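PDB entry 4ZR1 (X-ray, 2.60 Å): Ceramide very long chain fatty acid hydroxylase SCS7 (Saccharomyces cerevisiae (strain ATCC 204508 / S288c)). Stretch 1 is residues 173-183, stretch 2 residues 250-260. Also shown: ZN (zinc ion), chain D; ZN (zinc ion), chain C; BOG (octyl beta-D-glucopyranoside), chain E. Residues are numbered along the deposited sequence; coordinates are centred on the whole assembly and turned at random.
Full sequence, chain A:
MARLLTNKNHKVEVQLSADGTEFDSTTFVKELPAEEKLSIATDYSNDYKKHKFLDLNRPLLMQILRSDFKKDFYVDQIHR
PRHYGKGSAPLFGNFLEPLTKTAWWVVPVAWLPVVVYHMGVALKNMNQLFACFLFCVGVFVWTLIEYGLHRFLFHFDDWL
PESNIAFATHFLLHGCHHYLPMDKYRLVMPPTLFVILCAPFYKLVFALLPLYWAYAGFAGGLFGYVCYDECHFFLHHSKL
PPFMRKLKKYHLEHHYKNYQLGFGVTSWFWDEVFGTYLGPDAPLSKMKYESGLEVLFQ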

# COMPACT_ATOMS: atom_id res chain seq x y z
N LEU A 173 3.20 1.79 -7.25
CA LEU A 173 2.37 2.47 -6.25
C LEU A 173 1.79 1.52 -5.22
O LEU A 173 1.59 1.91 -4.08
CB LEU A 173 1.24 3.25 -6.91
CG LEU A 173 1.69 4.48 -7.72
CD1 LEU A 173 0.50 5.28 -8.20
CD2 LEU A 173 2.64 5.33 -6.90
N HIS A 174 1.51 0.29 -5.61
CA HIS A 174 0.82 -0.63 -4.72
C HIS A 174 0.83 -2.10 -5.19
O HIS A 174 0.81 -3.02 -4.37
CB HIS A 174 -0.63 -0.17 -4.54
CG HIS A 174 -1.31 -0.78 -3.36
ND1 HIS A 174 -0.85 -0.60 -2.07
CD2 HIS A 174 -2.40 -1.57 -3.27
CE1 HIS A 174 -1.64 -1.25 -1.24
NE2 HIS A 174 -2.59 -1.85 -1.94
N GLY A 175 0.86 -2.32 -6.50
CA GLY A 175 0.85 -3.67 -7.05
C GLY A 175 1.94 -4.55 -6.47
O GLY A 175 1.68 -5.70 -6.09
N CYS A 176 3.16 -4.02 -6.40
CA CYS A 176 4.30 -4.76 -5.87
C CYS A 176 4.04 -5.26 -4.45
O CYS A 176 4.41 -6.37 -4.07
CB CYS A 176 5.56 -3.89 -5.89
SG CYS A 176 7.06 -4.77 -5.44
N HIS A 177 3.38 -4.42 -3.67
CA HIS A 177 3.12 -4.77 -2.29
C HIS A 177 2.14 -5.95 -2.21
O HIS A 177 2.27 -6.82 -1.35
CB HIS A 177 2.61 -3.55 -1.53
CG HIS A 177 2.20 -3.86 -0.13
ND1 HIS A 177 3.07 -4.39 0.80
CD2 HIS A 177 1.00 -3.75 0.49
CE1 HIS A 177 2.43 -4.58 1.93
NE2 HIS A 177 1.18 -4.21 1.77
N HIS A 178 1.16 -5.98 -3.11
CA HIS A 178 0.25 -7.12 -3.19
C HIS A 178 0.95 -8.34 -3.77
O HIS A 178 0.69 -9.47 -3.38
CB HIS A 178 -0.98 -6.77 -4.03
CG HIS A 178 -2.09 -6.16 -3.24
ND1 HIS A 178 -3.23 -6.86 -2.89
CD2 HIS A 178 -2.24 -4.92 -2.71
CE1 HIS A 178 -4.03 -6.07 -2.19
NE2 HIS A 178 -3.45 -4.90 -2.06
N TYR A 179 1.84 -8.09 -4.71
CA TYR A 179 2.63 -9.16 -5.29
C TYR A 179 3.55 -9.74 -4.22
O TYR A 179 3.69 -10.96 -4.13
CB TYR A 179 3.40 -8.63 -6.50
CG TYR A 179 4.07 -9.69 -7.34
CD1 TYR A 179 3.33 -10.69 -7.96
CD2 TYR A 179 5.44 -9.67 -7.55
CE1 TYR A 179 3.94 -11.66 -8.74
CE2 TYR A 179 6.07 -10.64 -8.33
CZ TYR A 179 5.32 -11.63 -8.92
OH TYR A 179 5.95 -12.58 -9.70
N LEU A 180 4.17 -8.88 -3.41
CA LEU A 180 5.08 -9.36 -2.36
C LEU A 180 4.87 -8.74 -0.97
O LEU A 180 5.71 -7.99 -0.48
CB LEU A 180 6.52 -9.13 -2.79
CG LEU A 180 6.97 -9.89 -4.05
CD1 LEU A 180 7.58 -8.93 -5.05
CD2 LEU A 180 7.95 -10.99 -3.69
N PRO A 181 3.76 -9.12 -0.31
CA PRO A 181 3.28 -8.64 1.00
C PRO A 181 4.33 -8.65 2.11
O PRO A 181 4.42 -7.70 2.90
CB PRO A 181 2.16 -9.64 1.34
CG PRO A 181 1.77 -10.25 0.05
CD PRO A 181 3.00 -10.30 -0.77
N MET A 182 5.12 -9.72 2.18
CA MET A 182 6.11 -9.87 3.24
C MET A 182 7.51 -9.40 2.86
O MET A 182 8.47 -9.75 3.54
CB MET A 182 6.18 -11.33 3.68
CG MET A 182 4.98 -11.73 4.49
SD MET A 182 4.79 -10.65 5.92
CE MET A 182 3.02 -10.37 5.83
N ASP A 183 7.64 -8.61 1.80
CA ASP A 183 8.93 -7.95 1.52
C ASP A 183 9.08 -6.73 2.41
O ASP A 183 8.57 -5.65 2.10
CB ASP A 183 9.04 -7.54 0.04
CG ASP A 183 10.40 -6.92 -0.30
OD1 ASP A 183 11.14 -6.51 0.62
OD2 ASP A 183 10.74 -6.83 -1.49
N TYR A 250 -8.06 -7.98 9.65
CA TYR A 250 -8.85 -7.25 8.66
C TYR A 250 -8.02 -6.88 7.44
O TYR A 250 -8.42 -7.11 6.30
CB TYR A 250 -9.44 -6.00 9.30
CG TYR A 250 -10.38 -5.23 8.41
CD1 TYR A 250 -11.70 -5.62 8.26
CD2 TYR A 250 -9.94 -4.11 7.72
CE1 TYR A 250 -12.56 -4.91 7.45
CE2 TYR A 250 -10.79 -3.39 6.90
CZ TYR A 250 -12.10 -3.80 6.77
OH TYR A 250 -12.96 -3.08 5.96
N HIS A 251 -6.86 -6.29 7.69
CA HIS A 251 -6.02 -5.85 6.59
C HIS A 251 -5.43 -7.03 5.82
O HIS A 251 -5.34 -7.00 4.59
CB HIS A 251 -4.90 -4.95 7.09
CG HIS A 251 -3.94 -4.57 6.01
ND1 HIS A 251 -4.30 -3.76 4.96
CD2 HIS A 251 -2.66 -4.92 5.79
CE1 HIS A 251 -3.27 -3.61 4.15
NE2 HIS A 251 -2.26 -4.31 4.63
N LEU A 252 -5.01 -8.05 6.54
CA LEU A 252 -4.45 -9.24 5.92
C LEU A 252 -5.47 -9.92 5.02
O LEU A 252 -5.10 -10.55 4.02
CB LEU A 252 -3.94 -10.21 6.99
CG LEU A 252 -2.43 -10.27 7.20
CD1 LEU A 252 -1.79 -8.90 7.14
CD2 LEU A 252 -2.12 -10.91 8.53
N GLU A 253 -6.75 -9.80 5.35
CA GLU A 253 -7.78 -10.38 4.50
C GLU A 253 -7.92 -9.57 3.21
O GLU A 253 -8.35 -10.09 2.18
CB GLU A 253 -9.12 -10.48 5.22
CG GLU A 253 -9.19 -11.60 6.23
CD GLU A 253 -10.56 -11.72 6.86
OE1 GLU A 253 -11.48 -10.98 6.44
OE2 GLU A 253 -10.71 -12.55 7.78
N HIS A 254 -7.57 -8.29 3.27
CA HIS A 254 -7.53 -7.47 2.07
C HIS A 254 -6.49 -8.03 1.10
O HIS A 254 -6.62 -7.91 -0.12
CB HIS A 254 -7.22 -6.02 2.42
CG HIS A 254 -6.85 -5.19 1.23
ND1 HIS A 254 -7.78 -4.59 0.42
CD2 HIS A 254 -5.64 -4.89 0.70
CE1 HIS A 254 -7.16 -3.94 -0.55
NE2 HIS A 254 -5.86 -4.11 -0.40
N HIS A 255 -5.46 -8.63 1.66
CA HIS A 255 -4.39 -9.24 0.90
C HIS A 255 -4.73 -10.66 0.44
O HIS A 255 -4.63 -10.99 -0.74
CB HIS A 255 -3.10 -9.25 1.73
CG HIS A 255 -2.39 -7.93 1.76
ND1 HIS A 255 -1.66 -7.45 0.70
CD2 HIS A 255 -2.30 -6.99 2.73
CE1 HIS A 255 -1.15 -6.27 1.01
NE2 HIS A 255 -1.53 -5.96 2.23
N TYR A 256 -5.13 -11.52 1.38
CA TYR A 256 -5.23 -12.94 1.10
C TYR A 256 -6.66 -13.47 0.99
O TYR A 256 -6.89 -14.67 1.13
CB TYR A 256 -4.50 -13.73 2.18
CG TYR A 256 -3.08 -13.29 2.42
CD1 TYR A 256 -2.03 -13.77 1.64
CD2 TYR A 256 -2.78 -12.39 3.43
CE1 TYR A 256 -0.73 -13.36 1.87
CE2 TYR A 256 -1.49 -11.98 3.67
CZ TYR A 256 -0.47 -12.46 2.89
OH TYR A 256 0.81 -12.04 3.14
N LYS A 257 -7.63 -12.60 0.74
CA LYS A 257 -9.02 -13.04 0.61
C LYS A 257 -9.81 -12.19 -0.39
O LYS A 257 -10.44 -12.73 -1.31
CB LYS A 257 -9.70 -13.01 1.97
CG LYS A 257 -11.15 -13.46 1.96
CD LYS A 257 -11.69 -13.56 3.37
CE LYS A 257 -13.12 -14.07 3.40
NZ LYS A 257 -13.60 -14.19 4.81
N ASN A 258 -9.78 -10.87 -0.20
CA ASN A 258 -10.53 -9.96 -1.05
C ASN A 258 -9.91 -8.56 -1.08
O ASN A 258 -9.88 -7.87 -0.06
CB ASN A 258 -11.99 -9.87 -0.58
CG ASN A 258 -12.93 -9.28 -1.62
OD1 ASN A 258 -12.59 -8.32 -2.32
ND2 ASN A 258 -14.12 -9.87 -1.75
N TYR A 259 -9.40 -8.15 -2.25
CA TYR A 259 -8.83 -6.82 -2.41
C TYR A 259 -9.79 -5.87 -3.13
O TYR A 259 -9.38 -4.83 -3.64
CB TYR A 259 -7.48 -6.89 -3.15
CG TYR A 259 -7.52 -7.42 -4.57
CD1 TYR A 259 -7.50 -8.79 -4.82
CD2 TYR A 259 -7.55 -6.56 -5.66
CE1 TYR A 259 -7.53 -9.28 -6.12
CE2 TYR A 259 -7.57 -7.04 -6.96
CZ TYR A 259 -7.56 -8.40 -7.18
OH TYR A 259 -7.59 -8.88 -8.47
N GLN A 260 -11.07 -6.24 -3.17
CA GLN A 260 -12.11 -5.32 -3.61
C GLN A 260 -12.76 -4.67 -2.39
O GLN A 260 -13.64 -3.82 -2.52
CB GLN A 260 -13.16 -6.04 -4.47
CG GLN A 260 -12.73 -6.27 -5.90
CD GLN A 260 -11.77 -7.44 -6.04
OE1 GLN A 260 -12.00 -8.53 -5.51
NE2 GLN A 260 -10.68 -7.20 -6.74
ZN ZN D . -4.42 -2.90 -1.44
ZN ZN C . -0.58 -4.43 3.19
C1 BOG E . 5.78 1.11 -3.00
O1 BOG E . 7.18 0.92 -3.14
C2 BOG E . 5.26 0.11 -1.99
O2 BOG E . 5.38 -1.17 -2.56
C3 BOG E . 3.80 0.35 -1.72
O3 BOG E . 3.32 -0.40 -0.63
C4 BOG E . 3.50 1.80 -1.49
O4 BOG E . 2.11 1.95 -1.50
C5 BOG E . 4.10 2.61 -2.61
O5 BOG E . 5.50 2.43 -2.60
C6 BOG E . 3.69 4.06 -2.39
O6 BOG E . 4.64 4.98 -2.90
C1' BOG E . 7.64 0.88 -4.47
C2' BOG E . 9.13 0.66 -4.52
C3' BOG E . 9.66 1.25 -5.82
C4' BOG E . 10.74 2.29 -5.56
C5' BOG E . 10.65 3.40 -6.59
C6' BOG E . 11.94 4.19 -6.61
C7' BOG E . 11.80 5.40 -7.50
C8' BOG E . 11.92 4.97 -8.95

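The contact between these two stretches of the hydroxylase SCS7 is a metal-mediated one: two nearly perpendicular helices are joined through a pair of zinc ions, with no direct hydrogen bond between them and a small apolar patch at one end. It illustrates a general principle, that shared coordination can hold together segments distant in sequence without close backbone packing.

The helix of residues 173-179 and the helix beginning before Tyr 250 run at 92° to one another, and their axes come no nearer than 11.0 Å. The nearest pair of CA atoms, those of His 178 and His 255, is still 6.5 Å apart. Side chains must therefore span the gap, and imidazoles do most of that work. The CA-to-CB bonds of all six zinc-binding histidines point sideways relative to the opposing stretch, yet the ends of the side chains come nearer to it.

The ligands are divided unequally but symmetrically. The chain D zinc takes two from the first stretch, His 174 NE2 at 2.2 Å and His 178 NE2 at 2.3 Å, and one from the second, His 254 NE2 at 2.1 Å. The chain C zinc reverses the count, with His 177 NE2 at 2.3 Å from the first stretch and His 251 NE2 at 2.2 Å and His 255 NE2 at 2.0 Å from the second; each ion has two further ligand atoms from elsewhere in the structure. Spacing along the helix explains the pairing: His 174 and His 178, like His 251 and His 255, are four residues apart, about one helical turn, so both members of a pair can reach the same ion.

Coordination also accounts for separations that might be mistaken for hydrogen bonds. His 178 NE2 lies 3.0 Å from His 254 NE2, and His 177 NE2 lies 3.3 Å from His 255 NE2, but in each pair both nitrogens direct their lone pairs at a common zinc. The rings meet obliquely, with planes at 76° for His 178 and His 254 and 84° for His 177 and His 255. His 178 links the two metal sites sterically as well: while its NE2 binds one zinc, His 255 ND1, from a ligand of the other, sits over one face of its ring, 4.0 Å from His 178 ND1. Tyr 259 CB adds a contact of 3.7 Å to His 178 CE1.

Beyond the zinc sites the chemistry becomes simpler. Leu 180 leaves helical geometry and opens a type I turn to Asp 183, closed by a 3.1 Å hydrogen bond from Asp 183 N to Leu 180 O. Within this turn Pro 181 points toward the second stretch, and its CB packs 4.2 Å from Tyr 256 CZ and 3.3 Å from Tyr 256 OH. Met 182 CE approaches the same Tyr 256 OH at 3.9 Å. These are van der Waals contacts, supplementing the coordination bonds.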